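Local structure of beta-agarase (Persicobacter, 6AII) at residues F89-S92 against Y97-L100; V135-D140 against V221-P226; P158-T163 against Y298-E303; H177-N182 against K274-P279; W237-T240 against N245-Y248. The protein probably hydrolyses the beta-1,4 linkages of agarose to release neoagarobiose, as a GH16-family beta-agarase with a calcium-binding catalytic domain. All blocks are in the same frame, centred on the assembly; numbering follows the deposited sequence.

Interaction 1. Residues F89-S92 against Y97-L100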
# COMPACT_ATOMS: atom_id res chain seq x y z
N PHE A 89 -2.82 23.18 -3.87
CA PHE A 89 -3.40 22.18 -2.98
C PHE A 89 -3.46 22.66 -1.54
O PHE A 89 -2.69 23.56 -1.14
CB PHE A 89 -2.56 20.90 -3.04
CG PHE A 89 -1.11 21.14 -2.65
CD1 PHE A 89 -0.15 21.57 -3.57
CD2 PHE A 89 -0.73 20.96 -1.33
CE1 PHE A 89 1.16 21.77 -3.17
CE2 PHE A 89 0.58 21.18 -0.94
CZ PHE A 89 1.51 21.59 -1.86
N ARG A 90 -4.31 22.03 -0.76
CA ARG A 90 -4.53 22.46 0.64
C ARG A 90 -3.55 21.71 1.53
O ARG A 90 -3.33 20.52 1.37
CB ARG A 90 -6.00 22.19 0.99
CG ARG A 90 -6.70 23.17 1.90
CD ARG A 90 -8.20 22.88 2.11
NE ARG A 90 -9.09 23.14 0.94
CZ ARG A 90 -10.06 24.09 0.85
NH1 ARG A 90 -10.86 24.17 -0.24
NH2 ARG A 90 -10.19 24.96 1.86
N ASN A 91 -2.92 22.43 2.43
CA ASN A 91 -2.17 21.83 3.56
C ASN A 91 -3.18 21.27 4.57
O ASN A 91 -3.91 22.01 5.23
CB ASN A 91 -1.22 22.85 4.17
CG ASN A 91 -0.46 22.28 5.35
OD1 ASN A 91 -0.59 21.11 5.67
ND2 ASN A 91 0.32 23.09 5.99
N SER A 92 -3.31 19.96 4.64
CA SER A 92 -4.34 19.33 5.48
C SER A 92 -4.15 19.70 6.97
O SER A 92 -5.10 19.56 7.77
CB SER A 92 -4.34 17.84 5.30
OG SER A 92 -3.07 17.36 5.69
N TYR A 97 -3.90 26.97 1.25
CA TYR A 97 -3.47 26.56 -0.09
C TYR A 97 -2.04 27.00 -0.39
O TYR A 97 -1.54 28.07 -0.01
CB TYR A 97 -4.42 27.11 -1.16
CG TYR A 97 -5.62 26.28 -1.42
CD1 TYR A 97 -5.52 25.10 -2.16
CD2 TYR A 97 -6.86 26.61 -0.94
CE1 TYR A 97 -6.62 24.34 -2.51
CE2 TYR A 97 -7.96 25.83 -1.23
CZ TYR A 97 -7.87 24.72 -2.06
OH TYR A 97 -8.95 23.93 -2.38
N HIS A 98 -1.33 26.12 -1.09
CA HIS A 98 0.02 26.28 -1.59
C HIS A 98 0.13 25.79 -3.02
O HIS A 98 -0.65 24.92 -3.41
CB HIS A 98 0.98 25.42 -0.74
CG HIS A 98 0.90 25.81 0.71
ND1 HIS A 98 1.86 26.58 1.27
CD2 HIS A 98 -0.01 25.51 1.68
CE1 HIS A 98 1.56 26.73 2.54
NE2 HIS A 98 0.41 26.16 2.81
N THR A 99 1.10 26.33 -3.74
CA THR A 99 1.27 25.97 -5.13
C THR A 99 2.68 25.38 -5.29
O THR A 99 3.66 25.94 -4.80
CB THR A 99 1.10 27.18 -6.05
OG1 THR A 99 -0.21 27.67 -5.81
CG2 THR A 99 1.26 26.82 -7.51
N LEU A 100 2.78 24.27 -6.03
CA LEU A 100 4.04 23.70 -6.41
C LEU A 100 3.94 23.22 -7.86
O LEU A 100 2.88 22.93 -8.32
CB LEU A 100 4.39 22.49 -5.52
CG LEU A 100 4.81 22.81 -4.08
CD1 LEU A 100 4.98 21.53 -3.29
CD2 LEU A 100 6.13 23.60 -4.02
O HOH W 1 0.71 25.87 5.61

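Interaction 2. Residues V135-D140 against V221-P226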
# COMPACT_ATOMS: atom_id res chain seq x y z
N VAL A 135 0.32 0.33 -1.19
CA VAL A 135 -0.50 -0.85 -1.46
C VAL A 135 -1.50 -0.94 -0.30
O VAL A 135 -1.11 -1.07 0.86
CB VAL A 135 0.32 -2.15 -1.55
CG1 VAL A 135 -0.59 -3.30 -1.96
CG2 VAL A 135 1.47 -2.04 -2.51
N TRP A 136 -2.79 -0.82 -0.61
CA TRP A 136 -3.75 -0.72 0.47
C TRP A 136 -5.13 -1.15 -0.03
O TRP A 136 -5.29 -1.37 -1.19
CB TRP A 136 -3.77 0.67 1.11
CG TRP A 136 -4.02 1.81 0.17
CD1 TRP A 136 -3.21 2.28 -0.83
CD2 TRP A 136 -5.17 2.66 0.17
NE1 TRP A 136 -3.75 3.38 -1.44
CE2 TRP A 136 -4.97 3.62 -0.84
CE3 TRP A 136 -6.35 2.64 0.93
CZ2 TRP A 136 -5.88 4.64 -1.06
CZ3 TRP A 136 -7.25 3.65 0.69
CH2 TRP A 136 -7.04 4.58 -0.34
N MET A 137 -6.04 -1.30 0.91
CA MET A 137 -7.35 -1.82 0.56
C MET A 137 -8.41 -0.98 1.28
O MET A 137 -8.19 -0.56 2.41
CB MET A 137 -7.44 -3.28 1.02
CG MET A 137 -6.30 -4.14 0.46
SD MET A 137 -6.66 -5.92 0.54
CE MET A 137 -6.69 -6.13 2.30
N ILE A 138 -9.57 -0.80 0.65
CA ILE A 138 -10.61 0.01 1.35
C ILE A 138 -12.00 -0.45 0.90
O ILE A 138 -12.18 -0.92 -0.22
CB ILE A 138 -10.45 1.52 1.12
CG1 ILE A 138 -11.39 2.31 2.04
CG2 ILE A 138 -10.62 1.91 -0.30
CD1 ILE A 138 -10.83 3.61 2.48
N SER A 139 -12.89 -0.40 1.88
CA SER A 139 -14.32 -0.73 1.62
C SER A 139 -14.98 0.33 0.73
O SER A 139 -14.55 1.47 0.63
CB SER A 139 -15.01 -0.93 2.95
OG SER A 139 -15.13 0.31 3.64
N ASP A 140 -16.06 -0.08 0.05
CA ASP A 140 -16.71 0.80 -0.88
C ASP A 140 -17.25 2.07 -0.20
O ASP A 140 -17.29 3.12 -0.84
CB ASP A 140 -17.91 0.13 -1.54
CG ASP A 140 -17.58 -0.95 -2.54
OD1 ASP A 140 -16.37 -1.20 -2.81
OD2 ASP A 140 -18.55 -1.56 -3.06
N VAL A 221 -0.74 -9.36 3.40
CA VAL A 221 -1.53 -9.41 4.65
C VAL A 221 -2.44 -10.63 4.60
O VAL A 221 -3.00 -10.89 3.55
CB VAL A 221 -2.32 -8.12 4.87
CG1 VAL A 221 -3.43 -7.94 3.85
CG2 VAL A 221 -2.94 -8.06 6.26
N TYR A 222 -2.55 -11.30 5.75
CA TYR A 222 -3.59 -12.29 5.95
C TYR A 222 -4.66 -11.61 6.81
O TYR A 222 -4.46 -11.37 7.99
CB TYR A 222 -3.03 -13.55 6.62
CG TYR A 222 -4.03 -14.68 6.87
CD1 TYR A 222 -5.17 -14.79 6.09
CD2 TYR A 222 -3.76 -15.64 7.83
CE1 TYR A 222 -6.06 -15.85 6.30
CE2 TYR A 222 -4.62 -16.72 8.01
CZ TYR A 222 -5.76 -16.80 7.26
OH TYR A 222 -6.68 -17.82 7.37
N TRP A 223 -5.78 -11.32 6.17
CA TRP A 223 -6.94 -10.85 6.85
C TRP A 223 -7.79 -12.09 7.22
O TRP A 223 -8.53 -12.57 6.37
CB TRP A 223 -7.69 -9.86 5.97
CG TRP A 223 -8.99 -9.30 6.48
CD1 TRP A 223 -9.51 -9.35 7.75
CD2 TRP A 223 -9.97 -8.65 5.65
NE1 TRP A 223 -10.72 -8.68 7.74
CE2 TRP A 223 -11.04 -8.30 6.48
CE3 TRP A 223 -9.98 -8.29 4.28
CZ2 TRP A 223 -12.16 -7.61 5.96
CZ3 TRP A 223 -11.09 -7.62 3.78
CH2 TRP A 223 -12.15 -7.28 4.63
N LYS A 224 -7.52 -12.59 8.38
CA LYS A 224 -7.94 -13.95 8.76
C LYS A 224 -9.42 -13.94 9.23
O LYS A 224 -10.25 -14.79 8.80
CB LYS A 224 -7.05 -14.49 9.85
CG LYS A 224 -7.51 -15.83 10.39
CD LYS A 224 -6.50 -16.41 11.36
CE LYS A 224 -6.89 -17.74 11.96
NZ LYS A 224 -5.74 -18.21 12.78
N ASP A 225 -9.74 -12.94 10.03
CA ASP A 225 -11.09 -12.79 10.58
C ASP A 225 -11.22 -11.32 10.98
O ASP A 225 -10.26 -10.53 10.83
CB ASP A 225 -11.36 -13.79 11.72
CG ASP A 225 -10.56 -13.62 13.00
OD1 ASP A 225 -10.59 -12.53 13.58
OD2 ASP A 225 -9.87 -14.58 13.38
N PRO A 226 -12.42 -10.90 11.41
CA PRO A 226 -12.62 -9.50 11.63
C PRO A 226 -11.75 -8.91 12.74
O PRO A 226 -11.69 -7.69 12.79
CB PRO A 226 -14.14 -9.36 11.96
CG PRO A 226 -14.71 -10.57 11.23
CD PRO A 226 -13.70 -11.65 11.51

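Interaction 3. Residues P158-T163 against Y298-E303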
# COMPACT_ATOMS: atom_id res chain seq x y z
N PRO A 158 22.06 13.77 -4.35
CA PRO A 158 22.75 14.53 -3.32
C PRO A 158 22.20 15.95 -3.25
O PRO A 158 21.65 16.45 -4.22
CB PRO A 158 24.22 14.53 -3.81
CG PRO A 158 24.36 13.25 -4.57
CD PRO A 158 22.99 13.02 -5.21
N GLY A 159 22.34 16.56 -2.09
CA GLY A 159 22.03 17.98 -1.94
C GLY A 159 20.83 18.25 -1.06
O GLY A 159 20.51 19.40 -0.81
N ARG A 160 20.14 17.19 -0.58
CA ARG A 160 19.00 17.43 0.26
C ARG A 160 19.46 17.72 1.68
O ARG A 160 20.30 16.98 2.22
CB ARG A 160 18.07 16.21 0.24
CG ARG A 160 17.33 16.05 -1.07
CD ARG A 160 16.57 14.69 -1.17
NE ARG A 160 15.67 14.70 -2.33
CZ ARG A 160 14.49 15.31 -2.36
NH1 ARG A 160 13.96 15.79 -1.24
NH2 ARG A 160 13.84 15.37 -3.51
N THR A 161 18.87 18.74 2.30
CA THR A 161 19.16 19.08 3.66
C THR A 161 17.87 19.38 4.41
O THR A 161 16.78 19.56 3.85
CB THR A 161 20.07 20.33 3.74
OG1 THR A 161 19.41 21.44 3.10
CG2 THR A 161 21.39 20.10 3.05
N GLY A 162 17.98 19.43 5.73
CA GLY A 162 16.86 19.74 6.60
C GLY A 162 15.66 18.82 6.41
O GLY A 162 15.79 17.57 6.32
N THR A 163 14.50 19.41 6.26
CA THR A 163 13.24 18.62 6.17
C THR A 163 13.15 17.88 4.83
O THR A 163 12.34 16.96 4.72
CB THR A 163 11.99 19.49 6.36
OG1 THR A 163 11.95 20.52 5.37
CG2 THR A 163 12.01 20.08 7.75
N TYR A 298 9.93 15.60 -2.09
CA TYR A 298 9.24 15.73 -3.32
C TYR A 298 10.28 15.68 -4.44
O TYR A 298 11.35 16.29 -4.29
CB TYR A 298 8.59 17.14 -3.27
CG TYR A 298 7.65 17.41 -4.40
CD1 TYR A 298 7.77 18.47 -5.28
CD2 TYR A 298 6.65 16.46 -4.61
CE1 TYR A 298 6.81 18.70 -6.25
CE2 TYR A 298 5.73 16.63 -5.63
CZ TYR A 298 5.79 17.76 -6.43
OH TYR A 298 4.85 17.80 -7.39
N PRO A 299 10.07 14.97 -5.56
CA PRO A 299 11.20 14.86 -6.54
C PRO A 299 11.65 16.20 -7.12
O PRO A 299 10.78 17.03 -7.44
CB PRO A 299 10.65 14.00 -7.65
CG PRO A 299 9.60 13.15 -6.95
CD PRO A 299 8.96 14.14 -6.01
N THR A 300 12.93 16.42 -7.11
CA THR A 300 13.47 17.62 -7.81
C THR A 300 13.37 17.37 -9.30
O THR A 300 13.34 16.27 -9.76
CB THR A 300 14.90 17.93 -7.39
OG1 THR A 300 15.77 16.86 -7.77
CG2 THR A 300 15.03 18.12 -5.90
N ASP A 301 13.49 18.45 -10.11
CA ASP A 301 13.63 18.28 -11.54
C ASP A 301 14.86 17.45 -11.89
O ASP A 301 14.79 16.59 -12.79
CB ASP A 301 13.74 19.67 -12.19
CG ASP A 301 12.48 20.50 -12.19
OD1 ASP A 301 11.40 20.02 -11.75
OD2 ASP A 301 12.58 21.66 -12.71
N GLY A 302 15.97 17.68 -11.20
CA GLY A 302 17.21 16.93 -11.45
C GLY A 302 16.97 15.45 -11.30
O GLY A 302 17.43 14.65 -12.11
N GLU A 303 16.25 15.09 -10.23
CA GLU A 303 15.95 13.67 -9.98
C GLU A 303 14.99 13.12 -11.04
O GLU A 303 15.24 12.05 -11.64
CB GLU A 303 15.35 13.54 -8.58
CG GLU A 303 16.35 13.71 -7.45
CD GLU A 303 15.75 14.07 -6.09
OE1 GLU A 303 14.52 14.15 -5.93
OE2 GLU A 303 16.55 14.24 -5.12
O HOH W 2 18.42 16.21 -4.68

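Interaction 4. Residues H177-N182 against K274-P279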
# COMPACT_ATOMS: atom_id res chain seq x y z
N HIS A 177 -3.95 -0.15 9.54
CA HIS A 177 -5.33 -0.22 9.03
C HIS A 177 -6.10 0.94 9.67
O HIS A 177 -5.61 1.51 10.65
CB HIS A 177 -5.94 -1.57 9.38
CG HIS A 177 -6.34 -1.70 10.82
ND1 HIS A 177 -5.46 -2.04 11.82
CD2 HIS A 177 -7.53 -1.40 11.44
CE1 HIS A 177 -6.08 -2.05 12.99
NE2 HIS A 177 -7.38 -1.61 12.78
N HIS A 178 -7.30 1.25 9.15
CA HIS A 178 -8.11 2.37 9.71
C HIS A 178 -9.56 1.90 9.81
O HIS A 178 -10.00 1.18 8.90
CB HIS A 178 -8.07 3.61 8.84
CG HIS A 178 -6.73 4.24 8.67
ND1 HIS A 178 -6.45 5.44 9.26
CD2 HIS A 178 -5.63 3.86 7.97
CE1 HIS A 178 -5.21 5.81 8.94
NE2 HIS A 178 -4.67 4.84 8.14
N VAL A 179 -10.20 2.31 10.89
CA VAL A 179 -11.66 2.32 10.89
C VAL A 179 -12.11 3.73 11.23
O VAL A 179 -11.63 4.39 12.16
CB VAL A 179 -12.26 1.26 11.82
CG1 VAL A 179 -12.02 -0.15 11.31
CG2 VAL A 179 -11.77 1.37 13.26
N PHE A 180 -13.06 4.18 10.41
CA PHE A 180 -13.56 5.50 10.47
C PHE A 180 -14.95 5.51 11.14
O PHE A 180 -15.57 4.48 11.31
CB PHE A 180 -13.67 6.09 9.07
CG PHE A 180 -12.33 6.21 8.36
CD1 PHE A 180 -11.52 7.31 8.58
CD2 PHE A 180 -11.87 5.20 7.52
CE1 PHE A 180 -10.29 7.43 7.96
CE2 PHE A 180 -10.64 5.33 6.89
CZ PHE A 180 -9.84 6.42 7.14
N ASN A 181 -15.37 6.72 11.49
CA ASN A 181 -16.68 6.88 12.12
C ASN A 181 -17.23 8.25 11.72
O ASN A 181 -16.49 9.21 11.61
CB ASN A 181 -16.55 6.76 13.64
CG ASN A 181 -17.89 6.65 14.35
OD1 ASN A 181 -18.75 5.86 13.96
ND2 ASN A 181 -18.06 7.44 15.40
N ASN A 182 -18.53 8.31 11.45
CA ASN A 182 -19.20 9.61 11.20
C ASN A 182 -18.59 10.36 10.01
O ASN A 182 -18.30 11.58 10.12
CB ASN A 182 -19.12 10.53 12.43
CG ASN A 182 -20.01 10.06 13.55
OD1 ASN A 182 -21.09 9.55 13.31
ND2 ASN A 182 -19.52 10.17 14.77
N LYS A 274 -18.38 -5.51 15.35
CA LYS A 274 -18.21 -6.47 14.23
C LYS A 274 -16.73 -6.65 13.82
O LYS A 274 -16.42 -7.69 13.24
CB LYS A 274 -19.00 -5.99 13.02
CG LYS A 274 -20.52 -6.03 13.21
CD LYS A 274 -21.04 -7.47 13.35
CE LYS A 274 -22.04 -7.70 14.46
NZ LYS A 274 -23.37 -7.14 14.12
N GLY A 275 -15.89 -5.65 14.05
CA GLY A 275 -14.49 -5.67 13.56
C GLY A 275 -14.43 -5.38 12.07
O GLY A 275 -15.30 -4.74 11.51
N LEU A 276 -13.34 -5.79 11.42
CA LEU A 276 -13.13 -5.48 10.00
C LEU A 276 -13.86 -6.52 9.15
O LEU A 276 -13.37 -7.64 9.06
CB LEU A 276 -11.63 -5.56 9.70
CG LEU A 276 -10.79 -4.42 10.24
CD1 LEU A 276 -9.29 -4.71 10.05
CD2 LEU A 276 -11.15 -3.15 9.57
N THR A 277 -14.96 -6.15 8.49
CA THR A 277 -15.74 -7.13 7.76
C THR A 277 -16.04 -6.72 6.34
O THR A 277 -16.49 -7.58 5.56
CB THR A 277 -17.11 -7.41 8.42
OG1 THR A 277 -17.92 -6.24 8.40
CG2 THR A 277 -16.98 -7.89 9.84
N LYS A 278 -15.96 -5.44 5.98
CA LYS A 278 -16.56 -5.02 4.73
C LYS A 278 -15.67 -5.39 3.54
O LYS A 278 -14.43 -5.20 3.62
CB LYS A 278 -16.77 -3.52 4.76
CG LYS A 278 -17.84 -3.09 5.75
CD LYS A 278 -18.05 -1.61 5.86
CE LYS A 278 -19.25 -1.35 6.76
NZ LYS A 278 -19.33 0.08 7.04
N PRO A 279 -16.22 -5.85 2.45
CA PRO A 279 -15.39 -6.19 1.26
C PRO A 279 -14.57 -4.98 0.83
O PRO A 279 -15.08 -3.87 0.86
CB PRO A 279 -16.37 -6.59 0.17
CG PRO A 279 -17.50 -7.21 0.99
CD PRO A 279 -17.62 -6.28 2.18

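Interaction 5. Residues W237-T240 against N245-Y248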
# COMPACT_ATOMS: atom_id res chain seq x y z
N TRP A 237 7.00 -13.63 8.35
CA TRP A 237 6.07 -12.97 9.31
C TRP A 237 6.73 -11.78 10.00
O TRP A 237 7.89 -11.91 10.45
CB TRP A 237 5.55 -13.97 10.35
CG TRP A 237 4.72 -13.33 11.43
CD1 TRP A 237 3.39 -13.03 11.35
CD2 TRP A 237 5.16 -12.76 12.68
NE1 TRP A 237 2.95 -12.41 12.49
CE2 TRP A 237 4.02 -12.24 13.33
CE3 TRP A 237 6.39 -12.69 13.34
CZ2 TRP A 237 4.10 -11.60 14.57
CZ3 TRP A 237 6.46 -12.08 14.57
CH2 TRP A 237 5.33 -11.55 15.16
N VAL A 238 6.06 -10.63 10.10
CA VAL A 238 6.59 -9.51 10.87
C VAL A 238 5.60 -8.99 11.92
O VAL A 238 6.08 -8.27 12.84
CB VAL A 238 7.10 -8.37 9.97
CG1 VAL A 238 8.27 -8.84 9.10
CG2 VAL A 238 5.96 -7.76 9.17
N ARG A 239 4.27 -9.22 11.82
CA ARG A 239 3.39 -8.50 12.74
C ARG A 239 2.04 -9.20 12.73
O ARG A 239 1.56 -9.62 11.65
CB ARG A 239 3.16 -7.07 12.24
CG ARG A 239 2.25 -6.18 13.08
CD ARG A 239 2.38 -4.73 12.63
NE ARG A 239 1.66 -3.85 13.54
CZ ARG A 239 2.05 -3.48 14.76
NH1 ARG A 239 3.26 -3.79 15.20
NH2 ARG A 239 1.22 -2.73 15.48
N THR A 240 1.44 -9.30 13.91
CA THR A 240 0.04 -9.81 14.04
C THR A 240 -0.71 -8.85 14.97
O THR A 240 -0.17 -8.43 16.01
CB THR A 240 -0.00 -11.19 14.69
OG1 THR A 240 0.51 -12.11 13.71
CG2 THR A 240 -1.41 -11.60 15.06
N ASN A 245 -4.56 -8.32 21.62
CA ASN A 245 -3.15 -8.72 21.66
C ASN A 245 -2.51 -8.35 20.31
O ASN A 245 -3.23 -8.25 19.30
CB ASN A 245 -2.97 -10.22 21.79
CG ASN A 245 -3.47 -10.71 23.15
OD1 ASN A 245 -3.41 -10.00 24.13
ND2 ASN A 245 -4.02 -11.90 23.19
N TYR A 246 -1.21 -8.10 20.36
CA TYR A 246 -0.50 -7.92 19.09
C TYR A 246 0.96 -8.26 19.31
O TYR A 246 1.45 -8.22 20.47
CB TYR A 246 -0.65 -6.50 18.54
CG TYR A 246 -0.01 -5.36 19.29
CD1 TYR A 246 -0.63 -4.86 20.42
CD2 TYR A 246 1.20 -4.77 18.91
CE1 TYR A 246 -0.09 -3.84 21.16
CE2 TYR A 246 1.80 -3.79 19.68
CZ TYR A 246 1.11 -3.29 20.78
OH TYR A 246 1.63 -2.28 21.52
N SER A 247 1.68 -8.60 18.23
CA SER A 247 3.07 -8.96 18.36
C SER A 247 3.77 -8.58 17.06
O SER A 247 3.13 -8.45 16.03
CB SER A 247 3.26 -10.42 18.62
OG SER A 247 2.55 -11.20 17.67
N TYR A 248 5.09 -8.44 17.15
CA TYR A 248 5.81 -7.95 15.94
C TYR A 248 7.30 -8.13 16.14
O TYR A 248 7.78 -8.25 17.27
CB TYR A 248 5.51 -6.48 15.65
CG TYR A 248 5.96 -5.48 16.68
CD1 TYR A 248 5.17 -5.23 17.78
CD2 TYR A 248 7.13 -4.73 16.53
CE1 TYR A 248 5.52 -4.27 18.73
CE2 TYR A 248 7.51 -3.80 17.48
CZ TYR A 248 6.69 -3.58 18.59
OH TYR A 248 7.07 -2.63 19.52

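Interaction 1. Residues F89-S92 against Y97-L100
Arg-90 and Tyr-97 form a non-hydrogen-bonded pair of the beta hairpin made by strands 86-90 and 97-110, close to its turn, and the arginine chain runs across the tyrosine ring from root to tip. Its CB starts 4.2 Å from Tyr-97 CE1. CG lies over the ring centre, 4.3 Å from the centroid, in a CH-pi contact. The chain then bends about the CG-CD bond (chi3 -71°), which turns the guanidinium back over the hydroxyl end, where Tyr-97 CE2 sits under one of its faces, 3.4 Å from Arg-90 CZ. At the tip NH1 makes a weak, strongly bent bond to Tyr-97 OH. A long side chain with a greasy stem and a charged end suits this exposed place, since it covers the aromatic face and keeps its charge at the surface.

The neighbouring pair, Phe-89 and His-98, is hydrogen-bonded, with Phe-89 N to His-98 O at 2.8 Å and His-98 N returning to Phe-89 O. Phe-89 turns to the sheet face that it shares with His-98, and one face of its ring is covered by His-98 O. The rim atom CZ meets Leu-100 CD1 at 3.8 Å. Leu-294 of helix 290-294 packs on Phe-89 and Ala-293 on Leu-100, which suits a buried aromatic ring and a leucine beside it. Asn-91 and His-98 are joined more loosely beside the turn: Asn-91 OD1 takes the N-H of His-93, His-98 NE2 also bonds Thr-96 OG1, and a single water lies 2.8 Å from Asn-91 ND2, whose proton it accepts, and 2.8 Å from His-98 NE2.

Interaction 2. Residues V135-D140 against V221-P226
Met-137 and Val-221 meet tip to tip across the interior: the methionine methyl CE stands 4.0 Å from Val-221 CG1, and this is the tighter part of the contact. The backbones are far apart, with 10.4 Å between Met-137 CA and Val-221 CA, so a long flexible chain is needed to span the distance. Methionine supplies it. Its chain bends at the last torsion (chi3 -66°), swinging CE off the line of the side chain and toward the valine. Val-221 offers CG1, which lies between the backbone N and the carbonyl carbon (chi1 67°).

The same methyl also approaches Trp-223, but less closely. CE is 4.4 Å from CE3 of the indole and comes at a slant to the ring.

These three residues come from the two layers of the beta sandwich, the jelly-roll fold of GH16 enzymes, with Met-137 on strand 132-139 of one sheet and Val-221 and Trp-223 on strand 217-225 of the other. All three are buried and apolar where they meet, and no hydrogen bond crosses between the segments. Val-114, Met-280 and Leu-282 pack on Met-137, while Ile-148 and Tyr-231 pack on Val-221. The one polar atom of the indole, Trp-223 NE1, is satisfied by Leu-276 O. The solvent side lies beyond, where Lys-224, on the outer face of strand 217-225, is exposed.

Interaction 3. Residues P158-T163 against Y298-E303
Arg-160 and Glu-303 approach from opposite directions and meet side-on, the guanidinium and carboxylate planes only 24° apart. Arg-160 NE reaches Glu-303 OE2 at 3.0 Å and NH2 reaches OE1 at 2.8 Å, each partner lying close to the guanidinium plane and each carboxylate oxygen using its syn lone pair. This two-point salt bridge fixes the rotation of both flat groups. The extended arginine chain from CG to NE lets the head span the gap between loop 158-163 and the helix. NH2 has a second acceptor, Tyr-298 O at 2.8 Å, which lies in the guanidinium plane although the donor stands well above the carbonyl plane.

Glu-303 is held from its own side as well. It forms a capping box with Thr-300, the N-cap residue of helix 301-306: Glu-303 N gives its hydrogen to Thr-300 OG1 at 3.1 Å, and Thr-300 N gives its own to Glu-303 OE1 at 3.0 Å, meeting that oxygen from above the carboxylate plane. OE1 therefore takes one bond on its syn lone pair, from the arginine, and one from above the carboxylate plane. A chi1 of 63° at Thr-300 places OG1 where the helix N-H can find it and leaves CG2 3.8 Å from Arg-160 NH2. Arg-160 NH1 binds the carbonyls of Gly-296 and Ala-164, so all five guanidinium hydrogens have acceptors. A leucine in place of this arginine would probably leave the buried Glu-303 carboxylate without its countercharge and the carbonyl of Tyr-298 without its donor. Glu-303 OE2 also accepts from Asp-157 N.

Interaction 4. Residues H177-N182 against K274-P279
Leu-276 meets His-177 and Val-179 because its CG stands anti to the carbonyl carbon (chi1 -74°) and sends the forked tip toward strand 173-181, while His-177 turns its ring between its own backbone N and carbonyl carbon (chi1 75°). One branch goes to each partner. Leu-276 CD1 lies 4.0 Å from His-177 CD2, coming at a slant to the imidazole, and CD2 lies 3.6 Å from Val-179 CG1. The valine is modelled in two conformers, so the 3.6 Å is doubtful for the other conformer.

Two residues apart on one strand, His-177 and Val-179 both turn toward Leu-276, whose branched end suits the space between them. The contact is wholly through carbon. The imidazole NE2 is bonded elsewhere, to Leu-265 O. Leu-276 is also tied through its backbone, its N to Pro-226, while Leu-229 packs against both Leu-276 and His-177. The loop before strand 280-287 thus brings Leu-276 against strand 173-181 of one sheet and Leu-229 of the other, at the interface of the two sheets of the GH16 jelly roll.

Interaction 5. Residues W237-T240 against N245-Y248
Thr-240 and Ser-247 exchange two backbone hydrogen bonds, Thr-240 N to Ser-247 O at 2.8 Å and Ser-247 N to Thr-240 O at 2.9 Å. Shorter still is the bond from Trp-237 NE1 to Thr-240 OG1, 2.7 Å, which steadies the indole along the face that carries Thr-240 and Ser-247. A chi1 of 174° swings the ring away from its own backbone N and toward the second strand, its edge atom CZ2 3.5 Å from Ser-247 OG.

This is a beta hairpin of strands 236-242 and 245-249, antiparallel at 160°, and a classic bulge sits in its first strand, where Val-238 and Arg-239 both face Tyr-231. Small hydroxyl residues suit the Thr-240 and Ser-247 places beside so large a ring. Replacing the indole by an alanine side chain is likely to leave Thr-240 OG1 without its N-H donor and to remove the packing the ring gives Ser-247 and Leu-255.

On the other face the extended Arg-239 runs beside Tyr-248, the edge of its guanidinium near the ring: NH1 is 3.5 Å from Tyr-248 CG, with the planes 53° apart. NH1 bonds Tyr-200 O, and Tyr-246 OH bonds Tyr-200 N. NH2 reaches Tyr-246 CD2 at 4.0 Å.

In the fold
Interactions 2 and 4 are the closest pair, with centres 10 Å apart, and they touch through the backbone of Leu-276. Interaction 5 sits 16 Å from interaction 2 between centres, on the sheet that also holds strand 217-225 of interaction 2. Interactions 1 and 3 lie on another side of the domain, about 4 Å apart at their nearest atoms; interaction 3 is 34 Å from interaction 2 between centres. Strand 144-151, which carries the GH16 signature E-x-D-x-x-E, runs between strands 132-139 and 173-181, so interactions 2 and 4 each use a strand beside the probable catalytic one. The calcium ligands Asp-5, Asp-30, Asn-32, Gly-74 and Asp-316 belong to none of the five.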